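PDB 3DCZ: putative RnfG subunit of electron transport complex from Thermotoga maritima, which is probably the FMN-carrying subunit of a membrane-bound complex that couples electron transfer to the movement of ions across the membrane. Local coordinates for residues Y64-V69 with N196-R200; G89-F94 with A190-A194. One frame throughout, in Å; residues are numbered along the deposited sequence.

Contact 1 of 2, residues Y64-V69 with N196-R200; sequences YKEGVV and NLMYR
Leu-197 CD2 lies over one face of the Tyr-64 ring in a CH-pi contact, 4.1 Å from the ring centroid and 27° off its normal, while the guanidinium of Arg-200 reaches the same ring obliquely. From the arginine's side, one guanidinium face receives the CD1–CE1 side of the tyrosine, with Arg-200 NH2 3.5 Å from Tyr-64 CE1. The two planes stand 57° apart, so this is no parallel stack. The contact joins the type I turn of a beta hairpin, Tyr-64 to Gly-67, and the start of strand 67-77 to helix 188-206, which packs against the antiparallel sheet; the axes of strand 67-69 and helix segment 196-200 approach to 8.1 Å. Leu-197 sits at the middle of the contact, and its two methyls divide the work: CD2 goes to the tyrosine, whereas CD1 drops directly onto the main chain of the turn, 3.3 Å from Gly-67 CA and 3.4 Å from Gly-67 N, a close approach of helix side chain to turn backbone. The side chains of Tyr-64 and Arg-200 run alongside each other in opposite senses; a bend at chi3 (61°) swings the end of the arginine to the ring. At its far end the tyrosine OH is hydrogen-bonded to Glu-204, one turn further along the helix, which would limit the ring's freedom to shift. No hydrogen bond links the two segments directly, and the inner part is apolar: Val-69 touches Leu-87 of the next strand as well as the helix, and selenomethionine Met-198 reaches Leu-87, Ala-102 and Phe-104. The CG2 methyl of Val-69 rests against the helix main chain, 3.5 Å from Leu-197 O.

Contact 2 of 2, residues G89-F94 with A190-A194; sequences GYAPGF and AVVTA
Phe-94 and Ala-190 make the tight part of this contact: CE1 of the ring lies 3.4 Å from Ala-190 CB, and Phe-94 CZ is 4.0 Å from Val-191 CG2. The ring meets the helix obliquely, and its CE2 reaches on toward Ala-194. Alanines keep the spacing short elsewhere too. Ala-91 CB sits 3.5 Å from Ala-190 O, and the CA atoms of Gly-89 and Ala-194 are 5.2 Å apart, where strand 83-90 ends beside helix 188-206. Toward solvent the packing thins out along the type II turn from Ala-91 to Phe-94, closed by a hydrogen bond from Phe-94 N to Ala-91 O. Here Pro-92 and Gly-93 are exposed: the carbonyl O of Pro-92 merely packs against Ala-190 CB at 3.7 Å, and Gly-93 takes the positive phi (115°) of the third position of this turn. Thr-193 presents its CG2 methyl to Ala-91, while its OG1 is hydrogen-bonded to Arg-189 O within the helix. With no hydrogen bond across the segments, the turn is held to this helical face of the FMN-binding domain by alanine methyls, the Phe-94 ring and close fit.

Both contacts use helix 188-206 against one antiparallel sheet, contact 2 near the start of the helix and contact 1 further along; their centres are about 8 Å apart. Neighbouring strands 67-77 and 83-90 tie them together through a probable hydrogen bond, Val-68 O to Tyr-90 N at 2.8 Å. Packing adds to this: Glu-66 O lies 3.6 Å from Thr-193 CG2, and the selenomethionine CE of Met-198 is 3.7 Å from Gly-89 N. In sequence, segment 190-194 is the closer to Thr-185, the predicted FMN attachment residue, which is not modelled; no FMN is present. A bound sulfate, probably a crystallisation component, sits about 6 Å from the side chain of Ala-190.

Contact 1 of 2, residues Y64-V69 with N196-R200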
loop_
_atom_site.group_PDB
_atom_site.type_symbol
_atom_site.label_atom_id
_atom_site.label_comp_id
_atom_site.label_asym_id
_atom_site.label_seq_id
_atom_site.Cartn_x
_atom_site.Cartn_y
_atom_site.Cartn_z
ATOM N N TYR A 64 5.354 -15.711 -2.167
ATOM C CA TYR A 64 4.084 -16.427 -2.197
ATOM C C TYR A 64 3.809 -16.947 -3.606
ATOM O O TYR A 64 4.413 -16.495 -4.585
ATOM C CB TYR A 64 2.947 -15.488 -1.796
ATOM C CG TYR A 64 3.026 -14.930 -0.393
ATOM C CD1 TYR A 64 2.479 -15.608 0.681
ATOM C CD2 TYR A 64 3.677 -13.708 -0.137
ATOM C CE1 TYR A 64 2.524 -15.098 1.954
ATOM C CE2 TYR A 64 3.713 -13.188 1.130
ATOM C CZ TYR A 64 3.126 -13.859 2.177
ATOM O OH TYR A 64 3.163 -13.387 3.480
ATOM N N LYS A 65 2.820 -17.837 -3.747
ATOM C CA LYS A 65 2.499 -18.348 -5.071
ATOM C C LYS A 65 2.182 -17.227 -6.053
ATOM O O LYS A 65 2.515 -17.304 -7.230
ATOM C CB LYS A 65 1.338 -19.360 -5.019
ATOM C CG LYS A 65 1.089 -20.068 -6.307
ATOM N N GLU A 66 1.514 -16.195 -5.564
ATOM C CA GLU A 66 0.920 -15.168 -6.391
ATOM C C GLU A 66 1.727 -13.880 -6.455
ATOM O O GLU A 66 1.343 -12.942 -7.138
ATOM C CB GLU A 66 -0.472 -14.826 -5.841
ATOM C CG GLU A 66 -1.372 -16.042 -5.702
ATOM C CD GLU A 66 -2.465 -16.022 -6.698
ATOM O OE1 GLU A 66 -3.421 -15.251 -6.471
ATOM O OE2 GLU A 66 -2.368 -16.760 -7.691
ATOM N N GLY A 67 2.843 -13.809 -5.718
ATOM C CA GLY A 67 3.659 -12.607 -5.764
ATOM C C GLY A 67 4.702 -12.615 -4.661
ATOM O O GLY A 67 4.932 -13.643 -4.014
ATOM N N VAL A 68 5.300 -11.446 -4.464
ATOM C CA VAL A 68 6.446 -11.306 -3.570
ATOM C C VAL A 68 6.283 -10.047 -2.713
ATOM O O VAL A 68 5.922 -8.991 -3.208
ATOM C CB VAL A 68 7.773 -11.195 -4.387
ATOM C CG1 VAL A 68 8.979 -11.099 -3.408
ATOM C CG2 VAL A 68 7.957 -12.360 -5.343
ATOM N N VAL A 69 6.536 -10.198 -1.418
ATOM C CA VAL A 69 6.596 -9.079 -0.491
ATOM C C VAL A 69 8.047 -8.708 -0.234
ATOM O O VAL A 69 8.895 -9.573 0.009
ATOM C CB VAL A 69 5.865 -9.422 0.816
ATOM C CG1 VAL A 69 6.076 -8.323 1.865
ATOM C CG2 VAL A 69 4.343 -9.664 0.521
ATOM N N ASN A 196 -2.811 -7.213 -1.407
ATOM C CA ASN A 196 -3.332 -8.295 -0.621
ATOM C C ASN A 196 -2.217 -9.136 0.020
ATOM O O ASN A 196 -2.330 -9.599 1.149
ATOM C CB ASN A 196 -4.225 -9.181 -1.475
ATOM C CG ASN A 196 -5.611 -8.613 -1.687
ATOM O OD1 ASN A 196 -6.139 -7.885 -0.824
ATOM N ND2 ASN A 196 -6.230 -8.987 -2.799
ATOM N N LEU A 197 -1.133 -9.365 -0.715
ATOM C CA LEU A 197 -0.007 -10.091 -0.153
ATOM C C LEU A 197 0.690 -9.349 0.968
ATOM O O LEU A 197 1.117 -9.957 1.965
ATOM C CB LEU A 197 0.990 -10.473 -1.257
ATOM C CG LEU A 197 0.494 -11.510 -2.266
ATOM C CD1 LEU A 197 1.554 -11.685 -3.350
ATOM C CD2 LEU A 197 0.181 -12.791 -1.526
HETATM N N MSE A 198 0.870 -8.041 0.798
HETATM C CA MSE A 198 1.494 -7.238 1.834
HETATM C C MSE A 198 0.669 -7.286 3.123
HETATM O O MSE A 198 1.206 -7.400 4.215
HETATM C CB MSE A 198 1.667 -5.795 1.329
HETATM C CG MSE A 198 2.878 -5.623 0.455
HETATM SE SE MSE A 198 2.988 -3.717 -0.113
HETATM C CE MSE A 198 2.278 -4.304 -1.530
ATOM N N TYR A 199 -0.651 -7.227 2.967
ATOM C CA TYR A 199 -1.555 -7.357 4.117
ATOM C C TYR A 199 -1.416 -8.728 4.781
ATOM O O TYR A 199 -1.305 -8.819 6.011
ATOM C CB TYR A 199 -2.981 -7.084 3.690
ATOM C CG TYR A 199 -3.993 -7.276 4.791
ATOM C CD1 TYR A 199 -4.124 -6.340 5.839
ATOM C CD2 TYR A 199 -4.847 -8.378 4.785
ATOM C CE1 TYR A 199 -5.076 -6.537 6.848
ATOM C CE2 TYR A 199 -5.782 -8.563 5.797
ATOM C CZ TYR A 199 -5.890 -7.634 6.813
ATOM O OH TYR A 199 -6.876 -7.822 7.792
ATOM N N ARG A 200 -1.380 -9.788 3.969
ATOM C CA ARG A 200 -1.165 -11.120 4.499
ATOM C C ARG A 200 0.098 -11.183 5.326
ATOM O O ARG A 200 0.103 -11.706 6.429
ATOM C CB ARG A 200 -1.081 -12.119 3.388
ATOM C CG ARG A 200 -2.392 -12.623 2.947
ATOM C CD ARG A 200 -2.171 -13.726 1.916
ATOM N NE ARG A 200 -1.436 -14.889 2.413
ATOM C CZ ARG A 200 -1.052 -15.926 1.652
ATOM N NH1 ARG A 200 -1.255 -15.923 0.340
ATOM N NH2 ARG A 200 -0.453 -16.950 2.183
#

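Contact 2 of 2, residues G89-F94 with A190-A194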
loop_
_atom_site.group_PDB
_atom_site.type_symbol
_atom_site.label_atom_id
_atom_site.label_comp_id
_atom_site.label_asym_id
_atom_site.label_seq_id
_atom_site.Cartn_x
_atom_site.Cartn_y
_atom_site.Cartn_z
ATOM N N GLY A 89 5.808 -4.533 -2.740
ATOM C CA GLY A 89 5.372 -5.785 -3.270
ATOM C C GLY A 89 5.379 -5.860 -4.773
ATOM O O GLY A 89 5.480 -4.840 -5.481
ATOM N N TYR A 90 5.305 -7.092 -5.233
ATOM C CA TYR A 90 5.336 -7.439 -6.639
ATOM C C TYR A 90 4.287 -8.516 -6.939
ATOM O O TYR A 90 4.092 -9.425 -6.150
ATOM C CB TYR A 90 6.708 -8.035 -6.988
ATOM C CG TYR A 90 6.784 -8.662 -8.367
ATOM C CD1 TYR A 90 6.998 -7.894 -9.514
ATOM C CD2 TYR A 90 6.582 -10.036 -8.528
ATOM C CE1 TYR A 90 7.039 -8.504 -10.758
ATOM C CE2 TYR A 90 6.632 -10.633 -9.760
ATOM C CZ TYR A 90 6.847 -9.872 -10.864
ATOM O OH TYR A 90 6.864 -10.557 -12.076
ATOM N N ALA A 91 3.670 -8.451 -8.103
ATOM C CA ALA A 91 2.894 -9.552 -8.641
ATOM C C ALA A 91 3.160 -9.661 -10.129
ATOM O O ALA A 91 3.423 -8.660 -10.784
ATOM C CB ALA A 91 1.372 -9.355 -8.362
ATOM N N PRO A 92 3.112 -10.890 -10.653
ATOM C CA PRO A 92 3.232 -11.058 -12.127
ATOM C C PRO A 92 2.193 -10.191 -12.876
ATOM O O PRO A 92 1.065 -10.075 -12.447
ATOM C CB PRO A 92 2.986 -12.546 -12.341
ATOM C CG PRO A 92 3.226 -13.210 -11.029
ATOM C CD PRO A 92 2.941 -12.169 -9.949
ATOM N N GLY A 93 2.594 -9.550 -13.965
ATOM C CA GLY A 93 1.782 -8.497 -14.598
ATOM C C GLY A 93 2.567 -7.197 -14.469
ATOM O O GLY A 93 2.363 -6.257 -15.233
ATOM N N PHE A 94 3.476 -7.150 -13.499
ATOM C CA PHE A 94 4.458 -6.085 -13.415
ATOM C C PHE A 94 5.635 -6.389 -14.328
ATOM O O PHE A 94 5.453 -6.991 -15.389
ATOM C CB PHE A 94 4.916 -5.909 -11.985
ATOM C CG PHE A 94 3.833 -5.437 -11.074
ATOM C CD1 PHE A 94 2.639 -4.928 -11.576
ATOM C CD2 PHE A 94 4.012 -5.484 -9.712
ATOM C CE1 PHE A 94 1.670 -4.484 -10.714
ATOM C CE2 PHE A 94 3.020 -5.070 -8.868
ATOM C CZ PHE A 94 1.852 -4.581 -9.380
ATOM N N ALA A 190 -3.013 -6.800 -10.742
ATOM C CA ALA A 190 -1.688 -7.108 -10.223
ATOM C C ALA A 190 -1.388 -6.226 -9.021
ATOM O O ALA A 190 -0.810 -6.661 -8.027
ATOM C CB ALA A 190 -0.599 -6.935 -11.329
ATOM N N VAL A 191 -1.797 -4.967 -9.098
ATOM C CA VAL A 191 -1.640 -4.045 -7.940
ATOM C C VAL A 191 -2.425 -4.550 -6.723
ATOM O O VAL A 191 -1.898 -4.616 -5.614
ATOM C CB VAL A 191 -2.057 -2.611 -8.275
ATOM C CG1 VAL A 191 -1.911 -1.667 -7.028
ATOM C CG2 VAL A 191 -1.236 -2.083 -9.455
ATOM N N VAL A 192 -3.695 -4.880 -6.927
ATOM C CA VAL A 192 -4.520 -5.451 -5.869
ATOM C C VAL A 192 -3.883 -6.712 -5.271
ATOM O O VAL A 192 -3.859 -6.908 -4.056
ATOM C CB VAL A 192 -5.942 -5.709 -6.413
ATOM C CG1 VAL A 192 -6.720 -6.764 -5.596
ATOM C CG2 VAL A 192 -6.692 -4.388 -6.494
ATOM N N THR A 193 -3.332 -7.578 -6.126
ATOM C CA THR A 193 -2.716 -8.814 -5.635
ATOM C C THR A 193 -1.545 -8.502 -4.715
ATOM O O THR A 193 -1.438 -9.058 -3.608
ATOM C CB THR A 193 -2.278 -9.698 -6.807
ATOM O OG1 THR A 193 -3.455 -10.148 -7.514
ATOM C CG2 THR A 193 -1.511 -10.930 -6.326
ATOM N N ALA A 194 -0.656 -7.625 -5.177
ATOM C CA ALA A 194 0.479 -7.167 -4.366
ATOM C C ALA A 194 0.028 -6.617 -2.992
ATOM O O ALA A 194 0.564 -6.980 -1.931
ATOM C CB ALA A 194 1.292 -6.119 -5.142
#